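Local atomic coordinates of putative uncharacterized protein (Ustilago maydis, PDB entry 4GNX), a protein that is one of the three subunits of replication protein A, which binds single-stranded DNA and probably protects it during replication, repair and recombination. Residues I17-Q22 with R103-S107; Y90-G95 with S108-V114; N51-Y57 with V68-L72; P11-Q16 with H123-A127. All blocks are in the same frame, centred on the assembly; numbering follows the deposited sequence.

Contact 1 (I17-Q22 with R103-S107); sequences ILNAEQ and RRSIS. With nucleotides of chain G.
Arg104 reaches from its strand toward Ile17 and Ala20, where helix 14-19 runs out, and meets their carbonyls with the edge of its guanidinium group. CG stands anti to the carbonyl carbon (chi1 -73°) and the chain then runs extended to NE, which carries the charged end right up to the helix terminus. NH1 makes two weak, bent hydrogen bonds, to Ile17 O at 2.7 Å and to Ala20 O at 2.7 Å. NH2 turns to Ala20 O as well, though the modelled separation is too short to be taken literally. Ile17 and Ala20 thus share one cation, and Ala20 CB rests 3.7 Å from Arg104 NH1.

Beside this polar grip, Ile17 and Ile106 cross at about a right angle and touch tip to tip, CD1 to CD1 at 4.1 Å, in a core that Leu39 and Phe41 also line. Ser107 serves the other side of the strand: its OG donates a hydrogen bond of 2.7 Å to O2 of DT21 of the bound DNA (chain G). An arginine closing the C-terminal end of a helix, here the one packed against the barrel, is thus built into a DNA-contacting strand of an OB fold.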
# COMPACT_ATOMS: atom_id res chain seq x y z
N ILE B 17 -9.07 4.78 20.58
CA ILE B 17 -9.82 5.94 21.06
C ILE B 17 -9.92 5.89 22.59
O ILE B 17 -9.57 6.85 23.25
CB ILE B 17 -11.19 6.07 20.41
CG1 ILE B 17 -11.03 6.17 18.89
CG2 ILE B 17 -11.90 7.30 20.93
CD1 ILE B 17 -12.31 6.05 18.12
N LEU B 18 -10.33 4.74 23.13
CA LEU B 18 -10.48 4.59 24.58
C LEU B 18 -9.18 4.66 25.37
O LEU B 18 -9.18 4.99 26.57
CB LEU B 18 -11.22 3.28 24.89
CG LEU B 18 -12.67 3.15 24.41
CD1 LEU B 18 -13.19 1.73 24.59
CD2 LEU B 18 -13.61 4.14 25.08
N ASN B 19 -8.06 4.33 24.73
CA ASN B 19 -6.80 4.36 25.45
C ASN B 19 -6.02 5.62 25.25
O ASN B 19 -4.96 5.77 25.83
CB ASN B 19 -5.94 3.17 25.08
CG ASN B 19 -6.45 1.90 25.67
OD1 ASN B 19 -7.02 1.90 26.77
ND2 ASN B 19 -6.27 0.81 24.96
N ALA B 20 -6.55 6.54 24.45
CA ALA B 20 -5.90 7.82 24.21
C ALA B 20 -5.82 8.59 25.52
O ALA B 20 -6.73 8.53 26.35
CB ALA B 20 -6.64 8.61 23.16
N GLU B 21 -4.72 9.29 25.73
CA GLU B 21 -4.49 9.97 26.98
C GLU B 21 -4.91 11.40 26.80
O GLU B 21 -4.67 12.00 25.75
CB GLU B 21 -3.03 9.86 27.43
CG GLU B 21 -2.63 8.43 27.79
CD GLU B 21 -1.19 8.26 28.27
OE1 GLU B 21 -0.77 8.97 29.22
OE2 GLU B 21 -0.47 7.38 27.71
N GLN B 22 -5.60 11.93 27.80
CA GLN B 22 -5.85 13.33 27.85
C GLN B 22 -5.06 13.90 29.01
O GLN B 22 -5.41 13.66 30.16
CB GLN B 22 -7.33 13.61 27.97
CG GLN B 22 -7.64 15.06 27.66
CD GLN B 22 -9.12 15.36 27.68
OE1 GLN B 22 -9.95 14.53 28.06
NE2 GLN B 22 -9.46 16.58 27.29
N ARG B 103 -16.64 11.51 29.92
CA ARG B 103 -17.05 10.59 28.84
C ARG B 103 -16.45 10.97 27.50
O ARG B 103 -16.29 12.15 27.18
CB ARG B 103 -18.57 10.52 28.70
CG ARG B 103 -19.28 9.63 29.71
CD ARG B 103 -20.70 9.31 29.24
NE ARG B 103 -21.68 9.38 30.34
CZ ARG B 103 -22.49 8.39 30.72
NH1 ARG B 103 -22.47 7.22 30.10
NH2 ARG B 103 -23.34 8.58 31.72
N ARG B 104 -16.12 9.96 26.71
CA ARG B 104 -15.55 10.16 25.40
C ARG B 104 -16.54 9.76 24.35
O ARG B 104 -17.16 8.69 24.43
CB ARG B 104 -14.32 9.29 25.23
CG ARG B 104 -13.13 9.76 26.01
CD ARG B 104 -11.98 8.79 25.87
NE ARG B 104 -10.91 9.21 26.76
CZ ARG B 104 -9.65 8.83 26.62
NH1 ARG B 104 -9.31 8.02 25.64
NH2 ARG B 104 -8.74 9.27 27.46
N SER B 105 -16.66 10.59 23.34
CA SER B 105 -17.50 10.25 22.21
C SER B 105 -16.99 10.94 20.98
O SER B 105 -16.28 11.93 21.06
CB SER B 105 -18.95 10.65 22.47
OG SER B 105 -18.98 11.98 22.93
N ILE B 106 -17.38 10.40 19.83
CA ILE B 106 -17.03 11.00 18.59
C ILE B 106 -18.07 12.02 18.20
O ILE B 106 -19.26 11.74 18.18
CB ILE B 106 -16.97 9.93 17.49
CG1 ILE B 106 -15.92 8.86 17.83
CG2 ILE B 106 -16.68 10.58 16.14
CD1 ILE B 106 -14.62 9.41 18.42
N SER B 107 -17.61 13.23 17.89
CA SER B 107 -18.47 14.20 17.24
C SER B 107 -18.26 14.08 15.74
O SER B 107 -17.14 14.27 15.25
CB SER B 107 -18.15 15.61 17.70
OG SER B 107 -18.53 16.51 16.70
P DT G 21 -18.86 19.27 8.12
OP1 DT G 21 -19.24 18.51 6.90
OP2 DT G 21 -19.20 20.71 8.23
O5' DT G 21 -19.51 18.51 9.37
C5' DT G 21 -20.85 18.81 9.80
C4' DT G 21 -20.87 19.12 11.28
O4' DT G 21 -20.05 18.17 12.01
C3' DT G 21 -20.37 20.52 11.66
O3' DT G 21 -21.35 21.23 12.45
C2' DT G 21 -19.03 20.28 12.35
C1' DT G 21 -19.09 18.83 12.82
N1 DT G 21 -17.82 18.08 12.71
C2 DT G 21 -17.08 17.84 13.86
O2 DT G 21 -17.42 18.23 14.96
N3 DT G 21 -15.93 17.12 13.65
C4 DT G 21 -15.45 16.62 12.45
O4 DT G 21 -14.39 16.00 12.43
C5 DT G 21 -16.27 16.90 11.30
C7 DT G 21 -15.83 16.41 9.96
C6 DT G 21 -17.40 17.60 11.49

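Contact 2 (Y90-G95 with S108-V114); sequences YVRVLG and SGHMRPV. With nucleotides of chain G.
Arg92 and Arg112 form a hydrogen-bonded antiparallel pair, with Arg92 N giving to Arg112 O at 2.8 Å and Arg112 N returning the bond to Arg92 O at 3.1 Å. Their side chains leave the same face and run side by side, guanidinium planes 78° apart, with NH2 of Arg112 beside the aliphatic start of Arg92, 3.3 Å from its CG. Glu119 of the C-terminal helix forms salt bridges with both. Toward the DNA, Ser108 OG donates to Leu94 O at 2.9 Å; at the far end Val114 N reaches Tyr90 O from above the carbonyl plane.

On the other face Met111 lies along Val93 and slants across Val91. Its chain is extended beyond CG, which brings CE to both valines, 3.4 Å from Val93 CG2 and 3.7 Å from Val91 CG2. Next to the corner at Gly109, the loosely ordered His110 ring lies close to OP1 of DT21 of the bound DNA (chain G), while Leu94 CD2 meets the thymine methyl C7 at 3.6 Å. His393 of a neighbouring subunit stacks on the His110 ring.

The chemistry implies a two-faced sheet: apolar inside the barrel, and on its outer side a pair of like charges probably made tolerable by the shared glutamate.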
# COMPACT_ATOMS: atom_id res chain seq x y z
N TYR B 90 -22.72 -2.14 9.19
CA TYR B 90 -21.41 -1.51 9.20
C TYR B 90 -21.42 -0.10 8.62
O TYR B 90 -22.15 0.20 7.68
CB TYR B 90 -20.37 -2.38 8.52
CG TYR B 90 -19.74 -3.38 9.46
CD1 TYR B 90 -20.17 -4.69 9.49
CD2 TYR B 90 -18.68 -3.01 10.32
CE1 TYR B 90 -19.58 -5.61 10.33
CE2 TYR B 90 -18.08 -3.92 11.17
CZ TYR B 90 -18.54 -5.22 11.18
OH TYR B 90 -17.99 -6.15 12.03
N VAL B 91 -20.62 0.77 9.22
CA VAL B 91 -20.51 2.15 8.76
C VAL B 91 -19.09 2.68 8.89
O VAL B 91 -18.32 2.26 9.79
CB VAL B 91 -21.39 3.09 9.57
CG1 VAL B 91 -22.84 2.68 9.49
CG2 VAL B 91 -20.90 3.11 11.01
N ARG B 92 -18.75 3.60 7.98
CA ARG B 92 -17.50 4.35 8.01
C ARG B 92 -17.80 5.62 8.80
O ARG B 92 -18.76 6.34 8.49
CB ARG B 92 -17.00 4.61 6.56
CG ARG B 92 -15.59 5.18 6.29
CD ARG B 92 -14.67 5.15 7.48
NE ARG B 92 -13.24 4.79 7.30
CZ ARG B 92 -12.78 3.76 6.60
NH1 ARG B 92 -13.61 3.02 5.90
NH2 ARG B 92 -11.47 3.48 6.59
N VAL B 93 -17.02 5.89 9.83
CA VAL B 93 -17.24 7.08 10.64
C VAL B 93 -16.09 8.05 10.47
O VAL B 93 -14.93 7.66 10.58
CB VAL B 93 -17.38 6.71 12.14
CG1 VAL B 93 -17.46 7.97 13.01
CG2 VAL B 93 -18.61 5.83 12.35
N LEU B 94 -16.40 9.30 10.18
CA LEU B 94 -15.40 10.36 10.20
C LEU B 94 -15.79 11.36 11.29
O LEU B 94 -16.96 11.76 11.37
CB LEU B 94 -15.35 11.03 8.83
CG LEU B 94 -14.09 11.82 8.56
CD1 LEU B 94 -13.64 11.71 7.12
CD2 LEU B 94 -14.33 13.27 8.91
N GLY B 95 -14.85 11.77 12.14
CA GLY B 95 -15.25 12.62 13.28
C GLY B 95 -14.13 13.22 14.08
O GLY B 95 -12.99 13.05 13.74
N SER B 108 -19.32 13.74 15.02
CA SER B 108 -19.20 13.34 13.61
C SER B 108 -19.99 14.23 12.67
O SER B 108 -21.02 14.77 13.03
CB SER B 108 -19.69 11.91 13.42
OG SER B 108 -19.82 11.57 12.04
N GLY B 109 -19.49 14.36 11.44
CA GLY B 109 -20.25 15.01 10.39
C GLY B 109 -20.67 13.97 9.38
O GLY B 109 -21.80 13.97 8.90
N HIS B 110 -19.76 13.07 9.07
CA HIS B 110 -20.03 12.13 8.01
C HIS B 110 -20.07 10.71 8.51
O HIS B 110 -19.24 10.28 9.33
CB HIS B 110 -19.02 12.31 6.89
CG HIS B 110 -18.75 13.75 6.53
ND1 HIS B 110 -19.46 14.41 5.57
CD2 HIS B 110 -17.82 14.67 7.03
CE1 HIS B 110 -19.00 15.67 5.46
NE2 HIS B 110 -18.00 15.83 6.35
N MET B 111 -21.06 9.98 8.01
CA MET B 111 -21.24 8.61 8.43
C MET B 111 -21.92 7.84 7.33
O MET B 111 -23.07 8.09 7.02
CB MET B 111 -22.10 8.57 9.69
CG MET B 111 -21.55 7.66 10.76
SD MET B 111 -22.71 7.48 12.13
CE MET B 111 -21.99 6.06 12.94
N ARG B 112 -21.21 6.89 6.75
CA ARG B 112 -21.72 6.20 5.57
C ARG B 112 -21.74 4.66 5.68
O ARG B 112 -20.79 4.04 6.17
CB ARG B 112 -20.90 6.65 4.38
CG ARG B 112 -20.72 5.59 3.31
CD ARG B 112 -19.48 5.88 2.49
NE ARG B 112 -18.29 5.30 3.09
CZ ARG B 112 -17.11 5.32 2.50
NH1 ARG B 112 -16.99 5.89 1.31
NH2 ARG B 112 -16.06 4.78 3.09
N PRO B 113 -22.84 4.04 5.25
CA PRO B 113 -22.90 2.60 5.10
C PRO B 113 -21.72 2.08 4.33
O PRO B 113 -21.57 2.41 3.16
CB PRO B 113 -24.15 2.39 4.27
CG PRO B 113 -25.03 3.52 4.65
CD PRO B 113 -24.18 4.63 5.20
N VAL B 114 -20.91 1.27 4.99
CA VAL B 114 -19.81 0.56 4.36
C VAL B 114 -20.10 -0.07 2.97
O VAL B 114 -21.16 -0.67 2.75
CB VAL B 114 -19.25 -0.48 5.34
CG1 VAL B 114 -18.37 -1.50 4.62
CG2 VAL B 114 -18.44 0.23 6.41
P DT G 21 -18.86 19.27 8.12
OP1 DT G 21 -19.24 18.51 6.90
OP2 DT G 21 -19.20 20.71 8.23
O5' DT G 21 -19.51 18.51 9.37
C5' DT G 21 -20.85 18.81 9.80
C4' DT G 21 -20.87 19.12 11.28
O4' DT G 21 -20.05 18.17 12.01
C3' DT G 21 -20.37 20.52 11.66
O3' DT G 21 -21.35 21.23 12.45
C2' DT G 21 -19.03 20.28 12.35
C1' DT G 21 -19.09 18.83 12.82
N1 DT G 21 -17.82 18.08 12.71
C2 DT G 21 -17.08 17.84 13.86
O2 DT G 21 -17.42 18.23 14.96
N3 DT G 21 -15.93 17.12 13.65
C4 DT G 21 -15.45 16.62 12.45
O4 DT G 21 -14.39 16.00 12.43
C5 DT G 21 -16.27 16.90 11.30
C7 DT G 21 -15.83 16.41 9.96
C6 DT G 21 -17.40 17.60 11.49

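Contact 3 (N51-Y57 with V68-L72); sequences NATNVAY and VRQWL. With nucleotides of chain G.
The beta hairpin of strands 54-60 and 65-71 in this OB fold brings Asn54 beside Trp71 on the face turned to DNA, and Tyr57 beside Gln70 on the reverse. Antiparallel backbone bonds hold the register: Val55 N to Gln70 O at 2.9 Å and its return partner, then Tyr57 and Val68 bonded in both directions, with Leu72 N to Thr53 O beyond the strand end.

The Trp71 indole has a partner on each face, both offset toward the rim: Asn54 CB in a CH-pi contact, 4.0 Å from the centroid of the six-membered ring, and opposite it OP1 of DT23 of the bound DNA (chain G). O2 of DT24 lies at the ring edge, near its plane. Thr53 lies alongside the indole and accepts a hydrogen bond at OG1 from Asn54 ND2 at 2.6 Å, which helps fix the rotation of that amide. Asn54 OD1 lies near the plane of the Arg69 guanidinium, at its edge, and O2 of DT25 sits over one face of the same group. Trp71 and Arg69, two residues apart on the same face, thus lie along successive nucleotides. Leu72 CD2 packs 3.8 Å from Val55 CG2.

On the reverse face the Tyr57 ring and the Gln70 amide are turned 69° against each other. Gln70 runs extended beyond CG, and its OE1, near the plane of the Tyr57 ring, accepts the hydrogen bond from Tyr57 OH at 3.1 Å.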
# COMPACT_ATOMS: atom_id res chain seq x y z
N ASN B 51 -32.54 12.99 18.74
CA ASN B 51 -32.88 14.21 19.48
C ASN B 51 -33.32 15.33 18.55
O ASN B 51 -33.32 15.17 17.33
CB ASN B 51 -31.67 14.67 20.30
CG ASN B 51 -31.17 13.59 21.24
OD1 ASN B 51 -31.65 13.49 22.38
ND2 ASN B 51 -30.21 12.78 20.78
N ALA B 52 -33.70 16.46 19.13
CA ALA B 52 -33.96 17.66 18.33
C ALA B 52 -32.66 18.16 17.70
O ALA B 52 -32.63 18.54 16.52
CB ALA B 52 -34.61 18.74 19.17
N THR B 53 -31.58 18.14 18.47
CA THR B 53 -30.32 18.72 18.04
C THR B 53 -29.40 17.75 17.30
O THR B 53 -28.68 18.17 16.39
CB THR B 53 -29.54 19.30 19.23
OG1 THR B 53 -29.31 18.26 20.20
CG2 THR B 53 -30.31 20.45 19.87
N ASN B 54 -29.44 16.48 17.68
CA ASN B 54 -28.47 15.48 17.19
C ASN B 54 -29.05 14.08 17.04
O ASN B 54 -30.11 13.79 17.58
CB ASN B 54 -27.27 15.41 18.12
CG ASN B 54 -27.64 14.99 19.54
OD1 ASN B 54 -27.55 13.82 19.89
ND2 ASN B 54 -28.07 15.96 20.36
N VAL B 55 -28.35 13.23 16.31
CA VAL B 55 -28.61 11.79 16.29
C VAL B 55 -27.46 11.08 16.98
O VAL B 55 -26.29 11.21 16.57
CB VAL B 55 -28.72 11.22 14.86
CG1 VAL B 55 -28.94 9.71 14.91
CG2 VAL B 55 -29.84 11.88 14.08
N ALA B 56 -27.79 10.31 18.02
CA ALA B 56 -26.78 9.54 18.74
C ALA B 56 -26.84 8.06 18.36
O ALA B 56 -27.90 7.44 18.44
CB ALA B 56 -26.92 9.72 20.24
N TYR B 57 -25.70 7.52 17.94
CA TYR B 57 -25.53 6.10 17.59
C TYR B 57 -24.65 5.44 18.61
O TYR B 57 -23.65 6.03 19.04
CB TYR B 57 -24.86 5.94 16.23
CG TYR B 57 -25.57 6.66 15.12
CD1 TYR B 57 -25.20 7.96 14.78
CD2 TYR B 57 -26.62 6.06 14.42
CE1 TYR B 57 -25.85 8.65 13.76
CE2 TYR B 57 -27.28 6.73 13.40
CZ TYR B 57 -26.89 8.03 13.07
OH TYR B 57 -27.52 8.74 12.06
N VAL B 68 -21.24 7.93 18.95
CA VAL B 68 -20.99 8.96 17.96
C VAL B 68 -22.26 9.77 17.68
O VAL B 68 -23.29 9.22 17.29
CB VAL B 68 -20.30 8.42 16.67
CG1 VAL B 68 -20.39 6.90 16.58
CG2 VAL B 68 -20.80 9.14 15.42
N ARG B 69 -22.21 11.07 17.96
CA ARG B 69 -23.35 11.90 17.67
C ARG B 69 -23.05 12.81 16.51
O ARG B 69 -21.97 13.42 16.44
CB ARG B 69 -23.84 12.65 18.90
CG ARG B 69 -22.77 13.36 19.70
CD ARG B 69 -23.41 14.02 20.92
NE ARG B 69 -24.07 13.05 21.80
CZ ARG B 69 -23.44 12.22 22.63
NH1 ARG B 69 -22.11 12.22 22.70
NH2 ARG B 69 -24.13 11.37 23.38
N GLN B 70 -24.00 12.85 15.58
CA GLN B 70 -23.89 13.70 14.42
C GLN B 70 -25.00 14.72 14.44
O GLN B 70 -26.09 14.44 14.94
CB GLN B 70 -23.86 12.89 13.11
CG GLN B 70 -25.19 12.45 12.56
CD GLN B 70 -25.07 11.83 11.18
OE1 GLN B 70 -25.92 11.04 10.75
NE2 GLN B 70 -24.00 12.20 10.46
N TRP B 71 -24.71 15.89 13.91
CA TRP B 71 -25.55 17.06 14.16
C TRP B 71 -26.47 17.38 13.03
O TRP B 71 -26.13 17.23 11.86
CB TRP B 71 -24.67 18.24 14.58
CG TRP B 71 -23.86 17.87 15.81
CD1 TRP B 71 -22.62 17.20 15.85
CD2 TRP B 71 -24.24 18.06 17.21
NE1 TRP B 71 -22.22 17.00 17.15
CE2 TRP B 71 -23.14 17.49 18.02
CE3 TRP B 71 -25.33 18.63 17.86
CZ2 TRP B 71 -23.16 17.51 19.40
CZ3 TRP B 71 -25.34 18.64 19.26
CH2 TRP B 71 -24.28 18.10 20.01
N LEU B 72 -27.68 17.80 13.39
CA LEU B 72 -28.71 18.11 12.42
C LEU B 72 -28.76 19.61 12.29
O LEU B 72 -28.51 20.33 13.26
CB LEU B 72 -30.05 17.60 12.92
CG LEU B 72 -30.03 16.18 13.45
CD1 LEU B 72 -31.24 15.94 14.35
CD2 LEU B 72 -29.97 15.18 12.30
P DT G 23 -24.30 22.91 17.20
OP1 DT G 23 -23.92 21.51 16.87
OP2 DT G 23 -25.38 23.57 16.43
O5' DT G 23 -24.71 22.95 18.74
C5' DT G 23 -24.77 21.75 19.54
C4' DT G 23 -24.20 22.01 20.92
O4' DT G 23 -22.77 22.17 20.81
C3' DT G 23 -24.73 23.27 21.59
O3' DT G 23 -25.79 22.92 22.49
C2' DT G 23 -23.53 23.81 22.36
C1' DT G 23 -22.31 23.19 21.69
N1 DT G 23 -21.49 24.13 20.89
C2 DT G 23 -20.33 23.66 20.31
O2 DT G 23 -19.94 22.51 20.44
N3 DT G 23 -19.64 24.60 19.58
C4 DT G 23 -19.98 25.92 19.37
O4 DT G 23 -19.26 26.64 18.69
C5 DT G 23 -21.21 26.34 20.01
C7 DT G 23 -21.67 27.76 19.84
C6 DT G 23 -21.89 25.44 20.72
P DT G 24 -27.33 23.26 22.20
OP1 DT G 24 -27.65 22.82 20.82
OP2 DT G 24 -27.55 24.68 22.59
O5' DT G 24 -28.18 22.35 23.20
C5' DT G 24 -27.59 21.72 24.35
C4' DT G 24 -27.31 20.26 24.07
O4' DT G 24 -26.23 20.16 23.11
C3' DT G 24 -26.85 19.46 25.28
O3' DT G 24 -27.95 18.94 26.05
C2' DT G 24 -25.99 18.38 24.66
C1' DT G 24 -25.35 19.10 23.48
N1 DT G 24 -24.02 19.68 23.76
C2 DT G 24 -22.91 19.02 23.28
O2 DT G 24 -22.98 17.99 22.64
N3 DT G 24 -21.71 19.61 23.58
C4 DT G 24 -21.51 20.77 24.31
O4 DT G 24 -20.37 21.19 24.50
C5 DT G 24 -22.71 21.41 24.79
C7 DT G 24 -22.60 22.67 25.59
C6 DT G 24 -23.89 20.84 24.50
P DT G 25 -28.94 17.74 25.63
OP1 DT G 25 -29.34 17.94 24.22
OP2 DT G 25 -29.98 17.65 26.69
O5' DT G 25 -28.08 16.40 25.67
C5' DT G 25 -27.93 15.61 26.88
C4' DT G 25 -26.68 14.77 26.76
O4' DT G 25 -25.63 15.58 26.20
C3' DT G 25 -26.12 14.24 28.08
O3' DT G 25 -26.60 12.92 28.34
C2' DT G 25 -24.61 14.23 27.85
C1' DT G 25 -24.39 14.99 26.55
N1 DT G 25 -23.36 16.07 26.60
C2 DT G 25 -22.61 16.30 25.47
O2 DT G 25 -22.75 15.67 24.43
N3 DT G 25 -21.67 17.29 25.60
C4 DT G 25 -21.42 18.06 26.73
O4 DT G 25 -20.54 18.92 26.70
C5 DT G 25 -22.24 17.76 27.87
C7 DT G 25 -22.04 18.55 29.13
C6 DT G 25 -23.16 16.80 27.75

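Contact 4 (P11-Q16 with H123-A127); sequences PVTIRQ and HRLEA
The capped start of helix 14-19 and the residues leading into it pack on the C-terminal helix 117-135, and the junction is made by Pro11, Val12 and Thr13 against His123, Glu126 and Ala127. The one hydrogen bond across it runs from His123 NE2 to Val12 O, 3.1 Å long and bent to 140°. The carbonyl oxygen lies in the plane of the imidazole, at its edge, yet the donor stands well above the carbonyl plane. CG of His123 is anti to the backbone N (chi1 176°), an orientation that swings the ring across to Val12.

Pro11 supplies the apolar side. Its CB sits 4.0 Å from CE1 at the edge of the same ring, and its CG rests on the helix backbone, 3.6 Å from Glu126 O. The extended Glu126 side chain passes along the proline, and its carboxylate makes a long, weak ion pair with Arg92. Ala127 presents its small CB to Pro11 O at 3.9 Å and to Thr13 CG2 at 4.2 Å.

Thr13 is held by reciprocal bonds with Gln16: Gln16 N to Thr13 OG1 at 3.1 Å, and Thr13 N to Gln16 OE1 at 3.0 Å. The threonine hydroxyl also bonds to Leu109 O of a neighbouring subunit. Leu436 of another subunit packs on Glu126, consistent with the helix bundle that joins the three subunits of replication protein A. The arrangement is a capping box, with Gln16 as the reciprocal acceptor, set where an OB fold meets its C-terminal helix.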
# COMPACT_ATOMS: atom_id res chain seq x y z
N PRO B 11 -6.55 6.66 11.06
CA PRO B 11 -7.39 5.49 11.19
C PRO B 11 -7.12 4.82 12.57
O PRO B 11 -5.97 4.63 12.96
CB PRO B 11 -6.92 4.62 10.02
CG PRO B 11 -5.44 4.94 9.90
CD PRO B 11 -5.33 6.39 10.27
N VAL B 12 -8.18 4.49 13.29
CA VAL B 12 -8.06 4.05 14.67
C VAL B 12 -9.13 3.06 14.97
O VAL B 12 -10.15 3.02 14.30
CB VAL B 12 -8.23 5.21 15.68
CG1 VAL B 12 -7.04 6.18 15.66
CG2 VAL B 12 -9.55 5.92 15.47
N THR B 13 -8.87 2.25 16.00
CA THR B 13 -9.88 1.35 16.55
C THR B 13 -10.51 2.02 17.75
O THR B 13 -9.91 2.88 18.38
CB THR B 13 -9.28 0.05 17.07
OG1 THR B 13 -8.42 0.37 18.20
CG2 THR B 13 -8.51 -0.70 15.95
N ILE B 14 -11.72 1.60 18.07
CA ILE B 14 -12.38 2.19 19.20
C ILE B 14 -11.51 2.02 20.44
O ILE B 14 -11.45 2.95 21.28
CB ILE B 14 -13.79 1.61 19.38
CG1 ILE B 14 -14.65 2.07 18.17
CG2 ILE B 14 -14.37 2.04 20.73
CD1 ILE B 14 -16.02 1.42 18.08
N ARG B 15 -10.80 0.89 20.54
CA ARG B 15 -9.91 0.67 21.68
C ARG B 15 -8.84 1.75 21.85
O ARG B 15 -8.58 2.22 22.98
CB ARG B 15 -9.19 -0.65 21.58
CG ARG B 15 -8.57 -1.11 22.89
CD ARG B 15 -9.59 -1.97 23.61
NE ARG B 15 -10.19 -1.31 24.77
CZ ARG B 15 -11.36 -1.64 25.31
NH1 ARG B 15 -12.11 -2.61 24.80
NH2 ARG B 15 -11.78 -0.97 26.37
N GLN B 16 -8.22 2.12 20.72
CA GLN B 16 -7.23 3.21 20.72
C GLN B 16 -7.89 4.51 21.12
O GLN B 16 -7.34 5.25 21.95
CB GLN B 16 -6.56 3.38 19.38
CG GLN B 16 -5.51 2.33 19.03
CD GLN B 16 -5.12 2.43 17.56
OE1 GLN B 16 -5.99 2.40 16.66
NE2 GLN B 16 -3.83 2.60 17.31
N HIS B 123 -9.79 -1.60 6.88
CA HIS B 123 -9.66 -0.67 7.99
C HIS B 123 -8.84 -1.13 9.20
O HIS B 123 -8.12 -0.31 9.80
CB HIS B 123 -10.99 -0.17 8.46
CG HIS B 123 -10.85 0.70 9.64
ND1 HIS B 123 -10.13 1.84 9.59
CD2 HIS B 123 -11.25 0.54 10.95
CE1 HIS B 123 -10.11 2.42 10.81
NE2 HIS B 123 -10.80 1.62 11.64
N ARG B 124 -8.95 -2.40 9.59
CA ARG B 124 -8.16 -2.88 10.72
C ARG B 124 -6.68 -2.77 10.39
O ARG B 124 -5.86 -2.36 11.24
CB ARG B 124 -8.49 -4.32 11.04
CG ARG B 124 -9.81 -4.48 11.76
CD ARG B 124 -9.89 -5.82 12.45
NE ARG B 124 -10.87 -5.76 13.53
CZ ARG B 124 -10.92 -6.59 14.57
NH1 ARG B 124 -10.03 -7.57 14.70
NH2 ARG B 124 -11.87 -6.43 15.48
N LEU B 125 -6.35 -3.10 9.14
CA LEU B 125 -4.96 -3.08 8.69
C LEU B 125 -4.44 -1.67 8.63
O LEU B 125 -3.25 -1.42 8.85
CB LEU B 125 -4.82 -3.77 7.34
CG LEU B 125 -5.20 -5.26 7.34
CD1 LEU B 125 -5.09 -5.86 5.95
CD2 LEU B 125 -4.35 -6.07 8.31
N GLU B 126 -5.32 -0.73 8.34
CA GLU B 126 -4.88 0.63 8.16
C GLU B 126 -4.50 1.18 9.52
O GLU B 126 -3.50 1.88 9.64
CB GLU B 126 -5.98 1.44 7.50
CG GLU B 126 -5.45 2.56 6.61
CD GLU B 126 -6.53 3.47 6.04
OE1 GLU B 126 -6.13 4.31 5.18
OE2 GLU B 126 -7.74 3.34 6.43
N ALA B 127 -5.27 0.80 10.54
CA ALA B 127 -4.98 1.16 11.93
C ALA B 127 -3.69 0.55 12.41
O ALA B 127 -2.90 1.22 13.07
CB ALA B 127 -6.11 0.74 12.85

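In the fold
Contact 4 closes the longest loop of the four, and the other three are nested inside it. Contact 3 also lies within the loop closed by contact 1, while contacts 1 and 2 interleave. Contacts 1, 2 and 3 all reach the curled sheet of the OB barrel, their centres 13 to 18 Å apart: strand 103-108 runs beside 65-71, and 90-100 pairs with both 103-108 and 110-113. Contacts 1 and 4 share helix 14-19, with centres about 14 Å apart. Contacts 3 and 4 lie on opposite sides of the chain's centre, about 23 Å between centres. Contacts 1 to 3 reach the DNA; contact 4, its nearest atom about 12 Å from it, meets other subunits, and contact 2 touches both.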